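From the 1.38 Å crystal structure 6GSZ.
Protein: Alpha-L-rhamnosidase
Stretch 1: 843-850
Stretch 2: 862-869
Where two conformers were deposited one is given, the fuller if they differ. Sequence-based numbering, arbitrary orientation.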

ATOM      1  N   THR A 843      -4.677  15.433  24.138  1.00 14.45           N
ATOM      2  CA  THR A 843      -4.389  15.173  25.526  1.00 15.52           C
ATOM      3  C   THR A 843      -2.907  14.807  25.627  1.00 16.53           C
ATOM      4  O   THR A 843      -2.480  13.812  25.030  1.00 16.25           O
ATOM      5  CB  THR A 843      -5.254  14.051  26.111  1.00 20.25           C
ATOM      6  OG1 THR A 843      -6.609  14.456  25.986  1.00 23.22           O
ATOM      7  CG2 THR A 843      -4.970  13.795  27.577  1.00 22.44           C
ATOM      8  N   VAL A 844      -2.144  15.665  26.306  1.00 16.25           N
ATOM      9  CA  VAL A 844      -0.753  15.434  26.536  1.00 15.93           C
ATOM     10  C   VAL A 844      -0.620  14.751  27.894  1.00 17.00           C
ATOM     11  O   VAL A 844      -1.072  15.292  28.912  1.00 18.93           O
ATOM     12  CB  VAL A 844       0.043  16.745  26.466  1.00 17.02           C
ATOM     13  CG1 VAL A 844       1.519  16.514  26.750  1.00 18.13           C
ATOM     14  CG2 VAL A 844      -0.182  17.472  25.147  1.00 18.10           C
ATOM     15  N   VAL A 845      -0.036  13.563  27.923  1.00 16.41           N
ATOM     16  CA  VAL A 845       0.217  12.817  29.154  1.00 16.84           C
ATOM     17  C   VAL A 845       1.728  12.836  29.389  1.00 18.37           C
ATOM     18  O   VAL A 845       2.480  12.181  28.649  1.00 18.68           O
ATOM     19  CB  VAL A 845      -0.304  11.369  29.025  1.00 19.33           C
ATOM     20  CG1 VAL A 845      -0.062  10.581  30.303  1.00 21.84           C
ATOM     21  CG2 VAL A 845      -1.768  11.338  28.615  1.00 23.85           C
ATOM     22  N   LEU A 846       2.169  13.618  30.379  1.00 16.89           N
ATOM     23  CA  LEU A 846       3.601  13.752  30.598  1.00 19.34           C
ATOM     24  C   LEU A 846       4.098  12.521  31.332  1.00 19.30           C
ATOM     25  O   LEU A 846       3.332  11.903  32.089  1.00 22.21           O
ATOM     26  CB  LEU A 846       3.889  15.067  31.320  1.00 21.68           C
ATOM     27  CG  LEU A 846       3.482  16.301  30.506  1.00 22.10           C
ATOM     28  CD1 LEU A 846       3.540  17.543  31.358  1.00 26.82           C
ATOM     29  CD2 LEU A 846       4.375  16.495  29.298  1.00 23.55           C
ATOM     30  N   PRO A 847       5.361  12.123  31.086  1.00 20.27           N
ATOM     31  CA  PRO A 847       5.896  10.884  31.615  1.00 23.38           C
ATOM     32  C   PRO A 847       6.096  10.876  33.120  1.00 29.05           C
ATOM     33  O   PRO A 847       6.214  11.940  33.744  1.00 31.68           O
ATOM     34  CB  PRO A 847       7.241  10.670  30.902  1.00 27.36           C
ATOM     35  CG  PRO A 847       7.571  11.980  30.257  1.00 24.36           C
ATOM     36  CD  PRO A 847       6.290  12.784  30.167  1.00 23.12           C
ATOM     37  N   GLY A 848       6.136   9.647  33.656  1.00 32.91           N
ATOM     38  CA  GLY A 848       6.466   9.391  35.035  1.00 41.25           C
ATOM     39  C   GLY A 848       5.237   9.098  35.877  1.00 37.16           C
ATOM     40  O   GLY A 848       4.090   9.218  35.401  1.00 40.23           O
ATOM     41  N   LYS A 849       5.505   8.709  37.132  1.00 43.93           N
ATOM     42  CA  LYS A 849       4.494   8.425  38.169  1.00 47.29           C
ATOM     43  C   LYS A 849       3.747   9.726  38.468  1.00 47.93           C
ATOM     44  O   LYS A 849       4.382  10.741  38.748  1.00 51.38           O
ATOM     45  CB  LYS A 849       5.141   7.877  39.452  1.00 47.43           C
ATOM     46  N   GLY A 850       2.413   9.682  38.346  1.00 54.18           N
ATOM     47  CA  GLY A 850       1.542  10.843  38.561  1.00 58.24           C
ATOM     48  C   GLY A 850       1.784  11.945  37.542  1.00 47.96           C
ATOM     49  O   GLY A 850       1.481  13.119  37.778  1.00 48.75           O
ATOM     50  N   GLU A 862       5.154  23.677  24.525  1.00 20.05           N
ATOM     51  CA  GLU A 862       6.453  23.287  25.076  1.00 18.55           C
ATOM     52  C   GLU A 862       6.240  22.881  26.538  1.00 15.89           C
ATOM     53  O   GLU A 862       5.598  23.656  27.303  1.00 17.94           O
ATOM     54  CB  GLU A 862       7.437  24.444  24.975  1.00 21.90           C
ATOM     55  CG  GLU A 862       8.864  24.029  25.163  1.00 26.68           C
ATOM     56  CD  GLU A 862       9.828  25.111  24.747  1.00 31.10           C
ATOM     57  OE1 GLU A 862       9.813  25.483  23.550  1.00 31.61           O
ATOM     58  OE2 GLU A 862      10.580  25.517  25.598  1.00 31.81           O
ATOM     59  N   TYR A 863       6.778  21.725  26.918  1.00 16.49           N
ATOM     60  CA  TYR A 863       6.679  21.210  28.285  1.00 16.75           C
ATOM     61  C   TYR A 863       8.074  20.895  28.833  1.00 16.65           C
ATOM     62  O   TYR A 863       8.865  20.225  28.186  1.00 17.39           O
ATOM     63  CB  TYR A 863       5.790  19.963  28.334  1.00 18.21           C
ATOM     64  CG  TYR A 863       4.395  20.155  27.792  1.00 17.29           C
ATOM     65  CD1 TYR A 863       4.101  19.982  26.450  1.00 18.69           C
ATOM     66  CD2 TYR A 863       3.369  20.546  28.633  1.00 17.78           C
ATOM     67  CE1 TYR A 863       2.819  20.188  25.973  1.00 19.47           C
ATOM     68  CE2 TYR A 863       2.084  20.748  28.167  1.00 20.09           C
ATOM     69  CZ  TYR A 863       1.805  20.561  26.830  1.00 19.97           C
ATOM     70  OH  TYR A 863       0.547  20.773  26.364  1.00 22.87           O
ATOM     71  N   HIS A 864       8.349  21.377  30.052  1.00 17.58           N
ATOM     72  CA  HIS A 864       9.599  21.077  30.693  1.00 18.55           C
ATOM     73  C   HIS A 864       9.281  20.421  32.023  1.00 18.66           C
ATOM     74  O   HIS A 864       8.683  21.074  32.873  1.00 24.08           O
ATOM     75  CB  HIS A 864      10.471  22.330  30.851  1.00 20.48           C
ATOM     76  CG  HIS A 864      10.846  22.941  29.552  1.00 21.36           C
ATOM     77  ND1 HIS A 864      11.916  22.482  28.798  1.00 25.12           N
ATOM     78  CD2 HIS A 864      10.235  23.875  28.805  1.00 21.83           C
ATOM     79  CE1 HIS A 864      11.958  23.158  27.661  1.00 25.90           C
ATOM     80  NE2 HIS A 864      10.942  24.018  27.643  1.00 25.82           N
ATOM     81  N   VAL A 865       9.606  19.137  32.156  1.00 19.45           N
ATOM     82  CA  VAL A 865       9.290  18.373  33.339  1.00 23.05           C
ATOM     83  C   VAL A 865      10.589  18.051  34.046  1.00 23.73           C
ATOM     84  O   VAL A 865      11.404  17.272  33.556  1.00 23.63           O
ATOM     85  CB  VAL A 865       8.480  17.093  33.072  1.00 27.81           C
ATOM     86  CG1 VAL A 865       7.997  16.504  34.387  1.00 34.23           C
ATOM     87  CG2 VAL A 865       7.312  17.363  32.145  1.00 28.39           C
ATOM     88  N   ARG A 866      10.753  18.639  35.233  1.00 29.21           N
ATOM     89  CA  ARG A 866      11.989  18.523  35.969  0.50 31.22           C
ATOM     90  C   ARG A 866      11.876  17.305  36.885  1.00 33.11           C
ATOM     91  O   ARG A 866      10.823  17.051  37.434  1.00 37.87           O
ATOM     92  CB  ARG A 866      12.281  19.769  36.815  0.50 31.17           C
ATOM     93  CG  ARG A 866      12.687  21.011  36.031  0.50 31.95           C
ATOM     94  CD  ARG A 866      14.120  21.046  35.528  0.50 31.63           C
ATOM     95  NE  ARG A 866      14.437  22.367  34.995  0.50 31.39           N
ATOM     96  CZ  ARG A 866      15.658  22.854  34.829  0.50 32.71           C
ATOM     97  NH1 ARG A 866      16.716  22.075  35.006  0.50 32.61           N
ATOM     98  NH2 ARG A 866      15.817  24.123  34.480  0.50 31.66           N
ATOM     99  N   CYS A 867      12.969  16.550  37.005  1.00 35.13           N
ATOM    100  CA  CYS A 867      13.100  15.462  38.006  1.00 43.04           C
ATOM    101  C   CYS A 867      12.001  14.400  37.820  1.00 40.46           C
ATOM    102  O   CYS A 867      11.277  14.037  38.762  1.00 43.91           O
ATOM    103  CB  CYS A 867      13.077  16.014  39.428  1.00 52.12           C
ATOM    104  SG  CYS A 867      14.284  17.341  39.717  1.00 54.24           S
ATOM    105  N   VAL A 868      11.893  13.904  36.588  1.00 41.12           N
ATOM    106  CA  VAL A 868      10.956  12.824  36.245  1.00 41.00           C
ATOM    107  C   VAL A 868      11.503  11.510  36.789  1.00 42.58           C
ATOM    108  O   VAL A 868      12.650  11.173  36.498  1.00 42.76           O
ATOM    109  CB  VAL A 868      10.769  12.663  34.726  1.00 40.00           C
ATOM    110  CG1 VAL A 868       9.911  11.442  34.399  1.00 43.47           C
ATOM    111  CG2 VAL A 868      10.175  13.900  34.093  1.00 41.11           C
ATOM    112  N   LYS A 869      10.636  10.738  37.452  1.00 45.94           N
ATOM    113  CA  LYS A 869      10.999   9.473  38.092  1.00 56.43           C
ATOM    114  C   LYS A 869      10.314   8.310  37.355  1.00 56.40           C
ATOM    115  O   LYS A 869       9.098   8.330  37.065  1.00 54.16           O
ATOM    116  CB  LYS A 869      10.633   9.514  39.583  1.00 65.36           C
TER

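The two stretches run in nearly the same direction, 19° apart, and meet through side chains at Val844 and Leu846, and partly through backbone from Pro847 to Lys849. No hydrogen bond joins them among the modelled atoms, so the fit is one of shape.

Tyr863 offers the broadest surface. Val844 sits over one face of its ring, with CG1 4.2 Å from the ring centroid and 20° off the normal, a CH-pi contact. The other methyl of Val844, CG2, lies 3.6 Å from Tyr863 OH.

The end of Leu846 fills the space between Tyr863 and Val865, whose CB atoms both point toward stretch 1. Both methyls reach both residues. The closest pairs are Leu846 CD2 with Tyr863 CB and CD1 with Val865 CG2, each 3.9 Å. His864, between them, points away and hydrogen-bonds through NE2 to Glu862 OE2 at 2.6 Å.

Past the corner at Cys867, Val868 turns toward stretch 1 again. Val868 CG1 is 3.8 Å from Pro847 O. The side chains themselves fit more loosely, with Val868 CG1 4.5 Å from Pro847 CB.

Gly848 lets the backbones come close. Its CA is 3.5 Å from Lys869 O and 4.1 Å from Val868 CG1. An ideal CB here would stand 3.1 Å from Val868 CG1, which is tight. The backbone angles of Gly848 also call for glycine by themselves.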